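Local structure of polymeric Immunoglobulin Receptor (Oncorhynchus mykiss, 5F1S) at residues A[84-90]-A[104-110]; A[1-5]-A[18-23]. The protein probably binds polymeric immunoglobulins for transport across mucosal epithelia, its ectodomain corresponding to secretory component. All coordinates share one frame. Residue numbers count along the deposited sequence, not the author numbering.

Both contacts belong to the N-terminal V-type immunoglobulin domain, a two-sheet sandwich, and each pairs antiparallel strands in a different sheet. Interaction 1 joins strands F and G and buries 690 Å²; interaction 2 fastens the N-terminal A strand onto strand B at a sheet edge and buries 373 Å². Both are partly buried: inward residues such as Tyr88, Leu106, Ile108, Val2 and Cys20 are buried. These faces meet in the core, where the disulfide Cys20 SG–Cys90 SG (2.1 Å) ties the contacts together and Ala104 CB lies 3.4 Å from Val2 O. Outward, where residues are at least partly exposed, tryptophan rings pack over neighbours in interaction 1, whereas Thr3 and His21 occupy that side of interaction 2.

Interaction 1: A[84-90]-A[104-110]; sequences DSGWYWC and ASLHINV
Six backbone hydrogen bonds join strand 86-90 to strand 104-110, the antiparallel F–G hairpin of an immunoglobulin V domain. Gly86 N–Ile108 O is 2.9 Å and Ile108 N–Gly86 O 2.8 Å; Tyr88 N–Leu106 O and Leu106 N–Tyr88 O are both 2.9 Å; Cys90 N–Ala104 O is 2.8 Å and Ala104 N–Cys90 O 3.1 Å. Non-hydrogen-bonded pairs Trp87/His107 and Trp89/Ser105 have CA atoms 4.3 Å apart. The axes of strands 86-90 and 104-110 approach to 4.6 Å, their N-to-C directions 152° apart. Beyond Gly86, whose phi/psi of 146/-170 demands glycine, Ser85 OG accepts from Val110 N (2.9 Å) and also bonds Lys82 O.

Tyr88 (chi1 m) sends its OH back to Asp84 O (2.7 Å), the tyrosine corner of the Ig strand F motif D-x-G-x-Y-x-C. On this inward face, Tyr88 CD1 meets Ile108 CD1 at 3.7 Å, Tyr88 CB lies 4.0 Å from Leu106 CD2, and Cys90 is disulfide-bonded to Cys20.

Outward, His107 (chi1 t) makes a CH-pi contact with Trp87 (chi1 m, chi2 97°), CB 3.6 Å from the six-membered ring centroid; the imidazole edge meets the five-membered ring face in a T-shaped pair (67°, centroids 4.7 Å apart). Ser105 CB makes a second CH-pi contact, 3.5 Å from the six-membered centroid of Trp89 (chi2 78°).

The inward face is thus apolar apart from a tyrosine hydroxyl satisfied by Asp84 O, while outward the indoles lie against His107 and Ser105.

Interaction 2: A[1-5]-A[18-23]; sequences RVTTV and IPCHYG
In this V-type immunoglobulin fold, residues 1-5 form the A strand region, running antiparallel to strand B (18-22 here), with end-to-end directions of 1-5 and 18-23 160° apart. His21, Thr3 and Val5 lose the most area here. Thr3 and His21 make the hydrogen-bonded pair, CA atoms 5.3 Å apart: Thr3 N to His21 O and His21 N to Thr3 O are each 2.9 Å. Their side chains share the outward face, Thr3 (chi1 p) bringing OG1 3.8 Å from His21 CB (chi1 m); hydroxyl and imidazole suit the outward surface of the sheet, where His21 is exposed and Thr3 partly so.

Toward the N-terminus, Val2 and Tyr22 form a non-hydrogen-bonded pair (CA–CA 4.4 Å) on the inward face. Val2 CG2 meets Tyr22 CB at 4.0 Å, and Val2 also packs on Cys90 across the sandwich; the buried position suits a compact apolar side chain. Just past the strand, Gly23 N bonds Arg1 O at 3.0 Å.

At the other end, Val5 points toward strand B, its CG1 3.7 Å from Pro19 CG, methyl against pyrrolidine ring. Pro19 lacks an amide proton, so its backbone can only accept: Thr4 OG1, chi1 t, donates a hydrogen bond to Pro19 O at 2.8 Å.

Interaction 1: A[84-90]-A[104-110]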
ATOM      1  N   ASP A  84       2.427  13.538   5.130  1.00 35.04           N
ATOM      2  CA  ASP A  84       1.032  13.230   5.488  1.00 33.01           C
ATOM      3  C   ASP A  84       0.910  12.185   6.599  1.00 36.54           C
ATOM      4  O   ASP A  84      -0.193  11.957   7.129  1.00 33.46           O
ATOM      5  CB  ASP A  84       0.247  12.772   4.238  1.00 31.37           C
ATOM      6  CG  ASP A  84       0.090  13.853   3.222  1.00 37.04           C
ATOM      7  OD1 ASP A  84      -0.191  14.998   3.640  1.00 41.58           O
ATOM      8  OD2 ASP A  84       0.200  13.585   1.999  1.00 36.35           O
ATOM      9  N   SER A  85       2.011  11.568   7.017  1.00 31.41           N
ATOM     10  CA  SER A  85       1.962  10.578   8.085  1.00 32.77           C
ATOM     11  C   SER A  85       1.438  11.164   9.394  1.00 33.07           C
ATOM     12  O   SER A  85       1.761  12.294   9.747  1.00 35.36           O
ATOM     13  CB  SER A  85       3.358  10.031   8.349  1.00 35.79           C
ATOM     14  OG  SER A  85       3.871   9.363   7.246  1.00 34.63           O
ATOM     15  N   GLY A  86       0.676  10.369  10.138  1.00 33.15           N
ATOM     16  CA  GLY A  86       0.183  10.809  11.425  1.00 34.26           C
ATOM     17  C   GLY A  86      -1.197  10.263  11.728  1.00 33.90           C
ATOM     18  O   GLY A  86      -1.707   9.347  11.066  1.00 31.96           O
ATOM     19  N   TRP A  87      -1.746  10.814  12.790  1.00 32.44           N
ATOM     20  CA  TRP A  87      -3.043  10.387  13.277  1.00 32.28           C
ATOM     21  C   TRP A  87      -4.158  11.171  12.591  1.00 29.89           C
ATOM     22  O   TRP A  87      -4.042  12.391  12.395  1.00 32.27           O
ATOM     23  CB  TRP A  87      -3.120  10.584  14.797  1.00 35.39           C
ATOM     24  CG  TRP A  87      -2.311   9.560  15.534  1.00 33.64           C
ATOM     25  CD1 TRP A  87      -1.043   9.708  16.017  1.00 38.15           C
ATOM     26  CD2 TRP A  87      -2.711   8.231  15.852  1.00 34.32           C
ATOM     27  NE1 TRP A  87      -0.640   8.549  16.616  1.00 36.36           N
ATOM     28  CE2 TRP A  87      -1.641   7.626  16.547  1.00 35.08           C
ATOM     29  CE3 TRP A  87      -3.875   7.482  15.623  1.00 35.42           C
ATOM     30  CZ2 TRP A  87      -1.687   6.297  16.984  1.00 37.20           C
ATOM     31  CZ3 TRP A  87      -3.930   6.154  16.096  1.00 38.38           C
ATOM     32  CH2 TRP A  87      -2.836   5.578  16.755  1.00 37.24           C
ATOM     33  N   TYR A  88      -5.236  10.455  12.286  1.00 32.06           N
ATOM     34  CA  TYR A  88      -6.446  11.010  11.688  1.00 32.31           C
ATOM     35  C   TYR A  88      -7.682  10.499  12.424  1.00 31.92           C
ATOM     36  O   TYR A  88      -7.658   9.449  13.082  1.00 31.65           O
ATOM     37  CB  TYR A  88      -6.527  10.619  10.222  1.00 29.46           C
ATOM     38  CG  TYR A  88      -5.476  11.262   9.351  1.00 29.97           C
ATOM     39  CD1 TYR A  88      -4.178  10.748   9.297  1.00 29.90           C
ATOM     40  CD2 TYR A  88      -5.766  12.388   8.616  1.00 30.00           C
ATOM     41  CE1 TYR A  88      -3.223  11.328   8.478  1.00 31.40           C
ATOM     42  CE2 TYR A  88      -4.810  12.994   7.803  1.00 31.84           C
ATOM     43  CZ  TYR A  88      -3.535  12.454   7.750  1.00 32.99           C
ATOM     44  OH  TYR A  88      -2.615  13.056   6.938  1.00 31.35           O
ATOM     45  N   TRP A  89      -8.778  11.266  12.314  1.00 31.48           N
ATOM     46  CA  TRP A  89     -10.029  10.956  13.020  1.00 31.30           C
ATOM     47  C   TRP A  89     -11.229  11.017  12.088  1.00 29.87           C
ATOM     48  O   TRP A  89     -11.363  11.968  11.341  1.00 32.29           O
ATOM     49  CB  TRP A  89     -10.313  11.940  14.164  1.00 31.01           C
ATOM     50  CG  TRP A  89      -9.246  11.990  15.157  1.00 33.49           C
ATOM     51  CD1 TRP A  89      -8.039  12.660  15.035  1.00 34.16           C
ATOM     52  CD2 TRP A  89      -9.222  11.355  16.430  1.00 34.40           C
ATOM     53  NE1 TRP A  89      -7.296  12.471  16.164  1.00 36.24           N
ATOM     54  CE2 TRP A  89      -7.980  11.662  17.023  1.00 34.40           C
ATOM     55  CE3 TRP A  89     -10.112  10.522  17.131  1.00 35.11           C
ATOM     56  CZ2 TRP A  89      -7.628  11.199  18.294  1.00 38.37           C
ATOM     57  CZ3 TRP A  89      -9.744  10.057  18.370  1.00 38.83           C
ATOM     58  CH2 TRP A  89      -8.508  10.405  18.938  1.00 36.95           C
ATOM     59  N   CYS A  90     -12.032   9.957  12.098  1.00 28.35           N
ATOM     60  CA  CYS A  90     -13.427   9.977  11.657  1.00 29.06           C
ATOM     61  C   CYS A  90     -14.238  10.747  12.677  1.00 32.12           C
ATOM     62  O   CYS A  90     -14.110  10.462  13.869  1.00 31.50           O
ATOM     63  CB  CYS A  90     -13.998   8.550  11.621  1.00 28.14           C
ATOM     64  SG  CYS A  90     -13.243   7.298  10.631  1.00 32.48           S
ATOM     65  N   ALA A 104     -13.401   8.229  15.822  1.00 31.47           N
ATOM     66  CA  ALA A 104     -12.546   7.051  15.840  1.00 32.60           C
ATOM     67  C   ALA A 104     -11.233   7.460  15.188  1.00 33.22           C
ATOM     68  O   ALA A 104     -11.243   8.256  14.244  1.00 34.16           O
ATOM     69  CB  ALA A 104     -13.185   5.844  15.123  1.00 33.41           C
ATOM     70  N   SER A 105     -10.099   6.978  15.715  1.00 30.46           N
ATOM     71  CA  SER A 105      -8.822   7.392  15.164  1.00 31.70           C
ATOM     72  C   SER A 105      -8.149   6.244  14.413  1.00 29.67           C
ATOM     73  O   SER A 105      -8.411   5.060  14.642  1.00 33.18           O
ATOM     74  CB  SER A 105      -7.845   7.858  16.245  1.00 36.36           C
ATOM     75  OG  SER A 105      -7.723   6.826  17.206  1.00 38.76           O
ATOM     76  N   LEU A 106      -7.175   6.618  13.596  1.00 31.96           N
ATOM     77  CA  LEU A 106      -6.234   5.623  13.089  1.00 35.32           C
ATOM     78  C   LEU A 106      -4.986   6.365  12.668  1.00 31.96           C
ATOM     79  O   LEU A 106      -5.001   7.569  12.412  1.00 30.16           O
ATOM     80  CB  LEU A 106      -6.774   4.796  11.936  1.00 37.97           C
ATOM     81  CG  LEU A 106      -6.611   5.447  10.559  1.00 38.96           C
ATOM     82  CD1 LEU A 106      -7.029   4.521   9.501  1.00 44.17           C
ATOM     83  CD2 LEU A 106      -7.446   6.691  10.557  1.00 40.27           C
ATOM     84  N   HIS A 107      -3.896   5.619  12.595  1.00 32.93           N
ATOM     85  CA  HIS A 107      -2.618   6.189  12.238  1.00 32.29           C
ATOM     86  C   HIS A 107      -2.309   5.765  10.815  1.00 31.19           C
ATOM     87  O   HIS A 107      -2.536   4.619  10.452  1.00 30.84           O
ATOM     88  CB  HIS A 107      -1.482   5.726  13.177  1.00 34.63           C
ATOM     89  CG  HIS A 107      -0.175   6.402  12.894  1.00 33.91           C
ATOM     90  ND1 HIS A 107       0.787   5.849  12.075  1.00 34.92           N
ATOM     91  CD2 HIS A 107       0.308   7.606  13.286  1.00 33.69           C
ATOM     92  CE1 HIS A 107       1.815   6.679  11.986  1.00 35.84           C
ATOM     93  NE2 HIS A 107       1.544   7.754  12.707  1.00 35.83           N
ATOM     94  N   ILE A 108      -1.791   6.696  10.025  1.00 31.38           N
ATOM     95  CA  ILE A 108      -1.366   6.430   8.650  1.00 31.83           C
ATOM     96  C   ILE A 108       0.136   6.699   8.580  1.00 31.11           C
ATOM     97  O   ILE A 108       0.589   7.798   8.904  1.00 31.90           O
ATOM     98  CB  ILE A 108      -2.110   7.310   7.625  1.00 31.38           C
ATOM     99  CG1 ILE A 108      -3.606   7.101   7.729  1.00 34.24           C
ATOM    100  CG2 ILE A 108      -1.619   7.015   6.234  1.00 33.85           C
ATOM    101  CD1 ILE A 108      -4.484   8.055   6.777  1.00 35.66           C
ATOM    102  N   ASN A 109       0.903   5.687   8.190  1.00 31.45           N
ATOM    103  CA  ASN A 109       2.357   5.811   8.062  1.00 32.66           C
ATOM    104  C   ASN A 109       2.675   5.739   6.584  1.00 31.74           C
ATOM    105  O   ASN A 109       2.443   4.706   5.953  1.00 35.39           O
ATOM    106  CB  ASN A 109       3.054   4.692   8.839  1.00 36.27           C
ATOM    107  CG  ASN A 109       4.564   4.861   8.851  1.00 37.82           C
ATOM    108  OD1 ASN A 109       5.070   5.984   8.748  1.00 44.12           O
ATOM    109  ND2 ASN A 109       5.280   3.749   8.956  1.00 44.15           N
ATOM    110  N   VAL A 110       3.168   6.838   6.021  1.00 32.20           N
ATOM    111  CA  VAL A 110       3.461   6.910   4.600  1.00 31.39           C
ATOM    112  C   VAL A 110       4.953   6.660   4.442  1.00 34.96           C
ATOM    113  O   VAL A 110       5.770   7.430   4.943  1.00 36.45           O
ATOM    114  CB  VAL A 110       3.068   8.261   3.999  1.00 30.41           C
ATOM    115  CG1 VAL A 110       3.287   8.231   2.479  1.00 30.73           C
ATOM    116  CG2 VAL A 110       1.627   8.555   4.267  1.00 30.59           C
TER

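Interaction 2: A[1-5]-A[18-23]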
ATOM      1  N   ARG A   1     -21.529   5.181  18.366  1.00 46.73           N
ATOM      2  CA  ARG A   1     -20.396   4.296  17.929  1.00 41.95           C
ATOM      3  C   ARG A   1     -19.934   4.675  16.514  1.00 37.71           C
ATOM      4  O   ARG A   1     -20.749   4.710  15.595  1.00 37.22           O
ATOM      5  CB  ARG A   1     -20.831   2.847  17.930  1.00 45.85           C
ATOM      6  CG  ARG A   1     -19.692   1.863  17.713  1.00 51.77           C
ATOM      7  CD  ARG A   1     -20.185   0.422  17.866  1.00 67.29           C
ATOM      8  NE  ARG A   1     -19.125  -0.563  17.632  1.00 72.93           N
ATOM      9  CZ  ARG A   1     -18.170  -0.872  18.506  1.00 80.93           C
ATOM     10  NH1 ARG A   1     -18.112  -0.280  19.697  1.00 90.88           N
ATOM     11  NH2 ARG A   1     -17.260  -1.781  18.177  1.00 79.59           N
ATOM     12  N   VAL A   2     -18.660   4.976  16.375  1.00 34.47           N
ATOM     13  CA  VAL A   2     -18.008   5.215  15.088  1.00 30.92           C
ATOM     14  C   VAL A   2     -16.740   4.383  15.090  1.00 31.97           C
ATOM     15  O   VAL A   2     -16.043   4.349  16.101  1.00 32.63           O
ATOM     16  CB  VAL A   2     -17.664   6.696  14.877  1.00 31.16           C
ATOM     17  CG1 VAL A   2     -16.828   6.872  13.594  1.00 33.36           C
ATOM     18  CG2 VAL A   2     -18.963   7.520  14.887  1.00 32.67           C
ATOM     19  N   THR A   3     -16.489   3.663  14.010  1.00 30.93           N
ATOM     20  CA  THR A   3     -15.338   2.766  13.955  1.00 32.96           C
ATOM     21  C   THR A   3     -14.686   2.861  12.584  1.00 33.91           C
ATOM     22  O   THR A   3     -15.322   3.189  11.579  1.00 29.96           O
ATOM     23  CB  THR A   3     -15.719   1.309  14.214  1.00 37.34           C
ATOM     24  OG1 THR A   3     -16.633   0.859  13.223  1.00 36.32           O
ATOM     25  CG2 THR A   3     -16.433   1.150  15.533  1.00 44.50           C
ATOM     26  N   THR A   4     -13.424   2.466  12.540  1.00 31.59           N
ATOM     27  CA  THR A   4     -12.707   2.487  11.293  1.00 31.09           C
ATOM     28  C   THR A   4     -11.661   1.377  11.327  1.00 31.96           C
ATOM     29  O   THR A   4     -11.659   0.524  12.222  1.00 34.98           O
ATOM     30  CB  THR A   4     -12.101   3.873  11.034  1.00 33.89           C
ATOM     31  OG1 THR A   4     -11.567   3.935   9.727  1.00 31.88           O
ATOM     32  CG2 THR A   4     -10.956   4.209  12.005  1.00 32.21           C
ATOM     33  N   VAL A   5     -10.843   1.341  10.302  1.00 31.82           N
ATOM     34  CA  VAL A   5      -9.867   0.272  10.126  1.00 33.56           C
ATOM     35  C   VAL A   5      -8.667   0.483  11.039  1.00 32.24           C
ATOM     36  O   VAL A   5      -8.480   1.558  11.610  1.00 30.88           O
ATOM     37  CB  VAL A   5      -9.399   0.191   8.670  1.00 33.67           C
ATOM     38  CG1 VAL A   5     -10.592  -0.145   7.741  1.00 36.35           C
ATOM     39  CG2 VAL A   5      -8.769   1.518   8.226  1.00 32.15           C
ATOM     40  N   ILE A  18     -10.710   4.908   3.180  1.00 28.71           N
ATOM     41  CA  ILE A  18     -10.906   4.629   4.597  1.00 27.62           C
ATOM     42  C   ILE A  18     -12.406   4.634   4.873  1.00 26.29           C
ATOM     43  O   ILE A  18     -13.036   5.690   4.745  1.00 28.10           O
ATOM     44  CB  ILE A  18     -10.195   5.668   5.478  1.00 28.87           C
ATOM     45  CG1 ILE A  18      -8.693   5.550   5.198  1.00 35.90           C
ATOM     46  CG2 ILE A  18     -10.514   5.449   6.919  1.00 31.07           C
ATOM     47  CD1 ILE A  18      -7.928   6.742   5.658  1.00 52.59           C
ATOM     48  N   PRO A  19     -12.981   3.518   5.325  1.00 29.14           N
ATOM     49  CA  PRO A  19     -14.381   3.530   5.804  1.00 27.38           C
ATOM     50  C   PRO A  19     -14.480   3.999   7.243  1.00 32.34           C
ATOM     51  O   PRO A  19     -13.849   3.424   8.147  1.00 32.15           O
ATOM     52  CB  PRO A  19     -14.801   2.060   5.686  1.00 28.27           C
ATOM     53  CG  PRO A  19     -13.491   1.298   6.021  1.00 32.37           C
ATOM     54  CD  PRO A  19     -12.395   2.155   5.407  1.00 30.23           C
ATOM     55  N   CYS A  20     -15.413   4.918   7.474  1.00 28.86           N
ATOM     56  CA  CYS A  20     -15.800   5.363   8.798  1.00 28.69           C
ATOM     57  C   CYS A  20     -17.233   4.906   8.996  1.00 30.29           C
ATOM     58  O   CYS A  20     -18.166   5.579   8.524  1.00 28.74           O
ATOM     59  CB  CYS A  20     -15.701   6.882   8.920  1.00 30.15           C
ATOM     60  SG  CYS A  20     -14.011   7.590   8.752  1.00 32.62           S
ATOM     61  N   HIS A  21     -17.403   3.789   9.691  1.00 28.83           N
ATOM     62  CA  HIS A  21     -18.720   3.216   9.919  1.00 30.56           C
ATOM     63  C   HIS A  21     -19.337   3.854  11.164  1.00 30.66           C
ATOM     64  O   HIS A  21     -18.647   4.197  12.121  1.00 30.17           O
ATOM     65  CB  HIS A  21     -18.679   1.689  10.074  1.00 31.42           C
ATOM     66  CG  HIS A  21     -18.490   0.951   8.773  1.00 34.17           C
ATOM     67  ND1 HIS A  21     -19.539   0.516   7.982  1.00 39.41           N
ATOM     68  CD2 HIS A  21     -17.365   0.600   8.126  1.00 31.47           C
ATOM     69  CE1 HIS A  21     -19.055  -0.086   6.908  1.00 33.02           C
ATOM     70  NE2 HIS A  21     -17.739  -0.065   6.989  1.00 36.14           N
ATOM     71  N   TYR A  22     -20.651   4.033  11.136  1.00 32.23           N
ATOM     72  CA  TYR A  22     -21.290   4.707  12.254  1.00 29.31           C
ATOM     73  C   TYR A  22     -22.653   4.104  12.540  1.00 32.79           C
ATOM     74  O   TYR A  22     -23.272   3.458  11.695  1.00 32.23           O
ATOM     75  CB  TYR A  22     -21.444   6.193  12.007  1.00 30.44           C
ATOM     76  CG  TYR A  22     -22.107   6.564  10.722  1.00 31.05           C
ATOM     77  CD1 TYR A  22     -23.486   6.699  10.646  1.00 31.49           C
ATOM     78  CD2 TYR A  22     -21.368   6.798   9.569  1.00 31.16           C
ATOM     79  CE1 TYR A  22     -24.112   7.099   9.454  1.00 33.92           C
ATOM     80  CE2 TYR A  22     -21.997   7.172   8.346  1.00 30.55           C
ATOM     81  CZ  TYR A  22     -23.379   7.333   8.331  1.00 33.81           C
ATOM     82  OH  TYR A  22     -24.023   7.769   7.190  1.00 31.74           O
ATOM     83  N   GLY A  23     -23.111   4.332  13.756  1.00 38.12           N
ATOM     84  CA  GLY A  23     -24.363   3.769  14.182  1.00 39.33           C
ATOM     85  C   GLY A  23     -25.528   4.456  13.495  1.00 38.13           C
ATOM     86  O   GLY A  23     -25.424   5.600  13.036  1.00 36.62           O
TER